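Local coordinates for BILBO1_N domain-containing protein (Trypanosoma brucei equiperdum, PDB 7A1I) that is of unknown function but carries a BILBO1-type N-terminal domain of the ubiquitin clan, consistent with a role in the trypanosome cytoskeleton, at residues G5-G16 with L21-L35. Numbering follows the deposited sequence.
Sequences GISICVATDCDG and LRFLFDAAGPSVSRL
I8 and F23 face each other across a beta hairpin and exchange two backbone hydrogen bonds, a textbook case of an antiparallel ladder that separates a wholly apolar face from a mixed one (S7, C9, R22, L24). F23 N reaches I8 O at 2.8 Å in a nearly straight bond (169°), and the same exchange recurs at I6 with F25 and V10 with L21. At C9 with R22, one of the two intervening non-hydrogen-bonded pairs, the C9 CA lies 3.1 Å from L21 O as a C-H...O contact.

On the inner face, I8 forks at CB: CG1, beside the backbone N (chi1 -50°), meets P30 CG at 4.0 Å and approaches the F25 ring, while CG2 packs against both methyls of L35 in helix 32-50. Chi2 (-76°) then turns CD1 to CG2 of I6 on the same face, 3.9 Å away. V10 CG2 meets L35 CD1 tip to tip at 3.7 Å and sits at the edge of the F23 ring. P30 CB lies over the centre of the F25 ring, so the turn after strand 17-25 folds back onto the sheet.

The other face carries R22, whose chain bends at chi2 and chi3. Its CG passes C9 SG, its CD comes 3.2 Å from S7 OG, and L24 CD1 rests over one face of the guanidinium, offset toward its rim; NH2 is salt-bridged to E105 beside strand 17-25.

Six backbone bonds thus set the register, while branched aliphatic groups and rings join the inner face to the helix, as in the ubiquitin-like beta-grasp fold; the charge is kept on the opposite face.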
loop_
_atom_site.group_PDB
_atom_site.type_symbol
_atom_site.label_atom_id
_atom_site.label_comp_id
_atom_site.label_asym_id
_atom_site.label_seq_id
_atom_site.Cartn_x
_atom_site.Cartn_y
_atom_site.Cartn_z
ATOM N N GLY A 5 16.380 -4.974 9.108
ATOM C CA GLY A 5 14.982 -5.038 8.727
ATOM C C GLY A 5 14.583 -3.908 7.801
ATOM O O GLY A 5 15.018 -2.774 7.982
ATOM N N ILE A 6 13.770 -4.220 6.795
ATOM C CA ILE A 6 13.311 -3.246 5.811
ATOM C C ILE A 6 11.829 -2.982 6.052
ATOM O O ILE A 6 11.031 -3.923 6.122
ATOM C CB ILE A 6 13.568 -3.742 4.377
ATOM C CG1 ILE A 6 15.070 -3.754 4.086
ATOM C CG2 ILE A 6 12.849 -2.872 3.363
ATOM C CD1 ILE A 6 15.428 -4.299 2.713
ATOM N N SER A 7 11.462 -1.711 6.199
ATOM C CA SER A 7 10.074 -1.330 6.450
ATOM C C SER A 7 9.444 -0.746 5.185
ATOM O O SER A 7 9.881 0.300 4.697
ATOM C CB SER A 7 10.007 -0.328 7.603
ATOM O OG SER A 7 8.808 0.427 7.560
ATOM N N ILE A 8 8.393 -1.389 4.682
ATOM C CA ILE A 8 7.643 -0.880 3.537
ATOM C C ILE A 8 6.232 -0.537 4.013
ATOM O O ILE A 8 5.572 -1.364 4.653
ATOM C CB ILE A 8 7.573 -1.900 2.385
ATOM C CG1 ILE A 8 8.961 -2.467 2.016
ATOM C CG2 ILE A 8 6.875 -1.269 1.171
ATOM C CD1 ILE A 8 9.833 -1.531 1.213
ATOM N N CYS A 9 5.776 0.679 3.721
ATOM C CA CYS A 9 4.392 1.058 3.961
ATOM C C CYS A 9 3.602 0.969 2.666
ATOM O O CYS A 9 4.127 1.243 1.579
ATOM C CB CYS A 9 4.267 2.469 4.528
ATOM S SG CYS A 9 4.966 2.686 6.158
ATOM N N VAL A 10 2.343 0.562 2.796
ATOM C CA VAL A 10 1.441 0.323 1.679
ATOM C C VAL A 10 0.115 0.977 2.026
ATOM O O VAL A 10 -0.445 0.703 3.094
ATOM C CB VAL A 10 1.236 -1.168 1.414
ATOM C CG1 VAL A 10 0.352 -1.361 0.204
ATOM C CG2 VAL A 10 2.619 -1.852 1.196
ATOM N N ALA A 11 -0.363 1.877 1.164
ATOM C CA ALA A 11 -1.612 2.588 1.462
ATOM C C ALA A 11 -2.597 2.364 0.322
ATOM O O ALA A 11 -2.219 1.920 -0.771
ATOM C CB ALA A 11 -1.375 4.089 1.694
ATOM N N THR A 12 -3.875 2.588 0.623
ATOM C CA THR A 12 -4.947 2.435 -0.362
ATOM C C THR A 12 -6.176 3.187 0.145
ATOM O O THR A 12 -6.215 3.642 1.285
ATOM C CB THR A 12 -5.260 0.949 -0.636
ATOM O OG1 THR A 12 -6.004 0.801 -1.863
ATOM C CG2 THR A 12 -6.011 0.297 0.515
ATOM N N ASP A 13 -7.184 3.296 -0.716
ATOM C CA ASP A 13 -8.413 4.010 -0.393
ATOM C C ASP A 13 -9.462 3.071 0.194
ATOM O O ASP A 13 -9.709 1.985 -0.330
ATOM C CB ASP A 13 -8.963 4.687 -1.650
ATOM C CG ASP A 13 -10.182 5.556 -1.373
ATOM O OD1 ASP A 13 -10.005 6.776 -1.161
ATOM O OD2 ASP A 13 -11.318 5.024 -1.393
ATOM N N CYS A 14 -10.104 3.505 1.273
ATOM C CA CYS A 14 -11.188 2.760 1.907
ATOM C C CYS A 14 -12.333 3.744 2.138
ATOM O O CYS A 14 -12.286 4.574 3.057
ATOM C CB CYS A 14 -10.728 2.098 3.199
ATOM S SG CYS A 14 -11.996 1.055 3.950
ATOM N N ASP A 15 -13.326 3.665 1.249
ATOM C CA ASP A 15 -14.542 4.474 1.298
ATOM C C ASP A 15 -14.233 5.960 1.441
ATOM O O ASP A 15 -14.900 6.691 2.180
ATOM C CB ASP A 15 -15.457 3.988 2.418
ATOM C CG ASP A 15 -16.283 2.787 2.002
ATOM O OD1 ASP A 15 -16.107 2.321 0.853
ATOM O OD2 ASP A 15 -17.099 2.302 2.814
ATOM N N GLY A 16 -13.220 6.414 0.705
ATOM C CA GLY A 16 -12.835 7.807 0.666
ATOM C C GLY A 16 -11.678 8.179 1.570
ATOM O O GLY A 16 -11.031 9.202 1.326
ATOM N N LEU A 21 -0.616 0.799 5.972
ATOM C CA LEU A 21 -0.099 -0.351 6.711
ATOM C C LEU A 21 1.419 -0.455 6.572
ATOM O O LEU A 21 1.973 -0.230 5.493
ATOM C CB LEU A 21 -0.699 -1.668 6.194
ATOM C CG LEU A 21 -2.219 -1.776 6.152
ATOM C CD1 LEU A 21 -2.640 -3.121 5.576
ATOM C CD2 LEU A 21 -2.794 -1.578 7.540
ATOM N N ARG A 22 2.094 -0.847 7.649
ATOM C CA ARG A 22 3.538 -1.049 7.628
ATOM C C ARG A 22 3.842 -2.537 7.694
ATOM O O ARG A 22 3.287 -3.247 8.544
ATOM C CB ARG A 22 4.215 -0.318 8.790
ATOM C CG ARG A 22 5.698 -0.072 8.578
ATOM C CD ARG A 22 6.554 -1.214 9.070
ATOM N NE ARG A 22 6.399 -1.423 10.504
ATOM C CZ ARG A 22 7.150 -0.821 11.418
ATOM N NH1 ARG A 22 8.103 0.022 11.039
ATOM N NH2 ARG A 22 6.953 -1.066 12.706
ATOM N N PHE A 23 4.751 -2.996 6.829
ATOM C CA PHE A 23 5.248 -4.365 6.826
ATOM C C PHE A 23 6.754 -4.356 7.050
ATOM O O PHE A 23 7.474 -3.538 6.466
ATOM C CB PHE A 23 4.928 -5.075 5.502
ATOM C CG PHE A 23 3.460 -5.264 5.267
ATOM C CD1 PHE A 23 2.767 -4.423 4.406
ATOM C CD2 PHE A 23 2.769 -6.280 5.913
ATOM C CE1 PHE A 23 1.402 -4.589 4.201
ATOM C CE2 PHE A 23 1.404 -6.449 5.723
ATOM C CZ PHE A 23 0.718 -5.612 4.868
ATOM N N LEU A 24 7.220 -5.254 7.914
ATOM C CA LEU A 24 8.633 -5.395 8.251
ATOM C C LEU A 24 9.166 -6.685 7.643
ATOM O O LEU A 24 8.612 -7.761 7.881
ATOM C CB LEU A 24 8.839 -5.408 9.767
ATOM C CG LEU A 24 8.655 -4.069 10.470
ATOM C CD1 LEU A 24 7.982 -4.277 11.819
ATOM C CD2 LEU A 24 9.994 -3.371 10.633
ATOM N N PHE A 25 10.243 -6.581 6.873
ATOM C CA PHE A 25 10.865 -7.737 6.243
ATOM C C PHE A 25 12.306 -7.870 6.711
ATOM O O PHE A 25 12.877 -6.958 7.317
ATOM C CB PHE A 25 10.826 -7.628 4.714
ATOM C CG PHE A 25 9.448 -7.504 4.158
ATOM C CD1 PHE A 25 8.752 -8.630 3.736
ATOM C CD2 PHE A 25 8.829 -6.253 4.077
ATOM C CE1 PHE A 25 7.465 -8.511 3.232
ATOM C CE2 PHE A 25 7.548 -6.125 3.570
ATOM C CZ PHE A 25 6.860 -7.248 3.149
ATOM N N ASP A 26 12.891 -9.029 6.405
ATOM C CA ASP A 26 14.302 -9.274 6.683
ATOM C C ASP A 26 15.177 -8.276 5.921
ATOM O O ASP A 26 14.732 -7.598 4.989
ATOM C CB ASP A 26 14.698 -10.701 6.300
ATOM C CG ASP A 26 13.784 -11.755 6.909
ATOM O OD1 ASP A 26 12.891 -12.259 6.193
ATOM O OD2 ASP A 26 13.958 -12.085 8.101
ATOM N N ALA A 27 16.449 -8.203 6.323
ATOM C CA ALA A 27 17.379 -7.262 5.704
ATOM C C ALA A 27 17.438 -7.409 4.187
ATOM O O ALA A 27 17.795 -6.446 3.496
ATOM C CB ALA A 27 18.777 -7.433 6.301
ATOM N N ALA A 28 17.096 -8.585 3.653
ATOM C CA ALA A 28 17.044 -8.750 2.204
ATOM C C ALA A 28 15.884 -7.960 1.609
ATOM O O ALA A 28 16.075 -7.139 0.704
ATOM C CB ALA A 28 16.941 -10.233 1.842
ATOM N N GLY A 29 14.670 -8.188 2.107
ATOM C CA GLY A 29 13.528 -7.423 1.671
ATOM C C GLY A 29 12.500 -8.243 0.923
ATOM O O GLY A 29 12.668 -9.439 0.673
ATOM N N PRO A 30 11.392 -7.609 0.571
ATOM C CA PRO A 30 10.356 -8.294 -0.199
ATOM C C PRO A 30 10.575 -8.126 -1.696
ATOM O O PRO A 30 11.272 -7.222 -2.162
ATOM C CB PRO A 30 9.068 -7.588 0.245
ATOM C CG PRO A 30 9.514 -6.203 0.565
ATOM C CD PRO A 30 10.977 -6.250 0.955
ATOM N N SER A 31 9.941 -9.014 -2.440
ATOM C CA SER A 31 9.779 -8.847 -3.871
ATOM C C SER A 31 8.425 -8.189 -4.087
ATOM O O SER A 31 7.551 -8.200 -3.208
ATOM C CB SER A 31 9.846 -10.188 -4.605
ATOM O OG SER A 31 8.624 -10.892 -4.396
ATOM N N VAL A 32 8.267 -7.555 -5.246
ATOM C CA VAL A 32 7.035 -6.806 -5.458
ATOM C C VAL A 32 5.830 -7.731 -5.379
ATOM O O VAL A 32 4.824 -7.412 -4.730
ATOM C CB VAL A 32 7.073 -6.061 -6.800
ATOM C CG1 VAL A 32 5.752 -5.355 -6.994
ATOM C CG2 VAL A 32 8.227 -5.071 -6.826
ATOM N N SER A 33 5.914 -8.901 -6.009
ATOM C CA SER A 33 4.753 -9.782 -6.024
ATOM C C SER A 33 4.381 -10.240 -4.618
ATOM O O SER A 33 3.192 -10.301 -4.271
ATOM C CB SER A 33 5.008 -10.978 -6.922
ATOM O OG SER A 33 5.911 -11.860 -6.289
ATOM N N ARG A 34 5.387 -10.538 -3.789
ATOM C CA ARG A 34 5.121 -10.908 -2.402
ATOM C C ARG A 34 4.467 -9.765 -1.639
ATOM O O ARG A 34 3.508 -9.976 -0.887
ATOM C CB ARG A 34 6.422 -11.317 -1.714
ATOM C CG ARG A 34 6.195 -12.069 -0.402
ATOM C CD ARG A 34 5.732 -13.504 -0.660
ATOM N NE ARG A 34 6.776 -14.293 -1.312
ATOM C CZ ARG A 34 6.604 -15.517 -1.801
ATOM N NH1 ARG A 34 5.419 -16.110 -1.718
ATOM N NH2 ARG A 34 7.618 -16.146 -2.382
ATOM N N LEU A 35 4.997 -8.552 -1.795
ATOM C CA LEU A 35 4.412 -7.384 -1.149
ATOM C C LEU A 35 2.960 -7.181 -1.571
ATOM O O LEU A 35 2.102 -6.809 -0.750
ATOM C CB LEU A 35 5.255 -6.151 -1.479
ATOM C CG LEU A 35 4.646 -4.839 -0.985
ATOM C CD1 LEU A 35 4.732 -4.765 0.550
ATOM C CD2 LEU A 35 5.381 -3.694 -1.641
#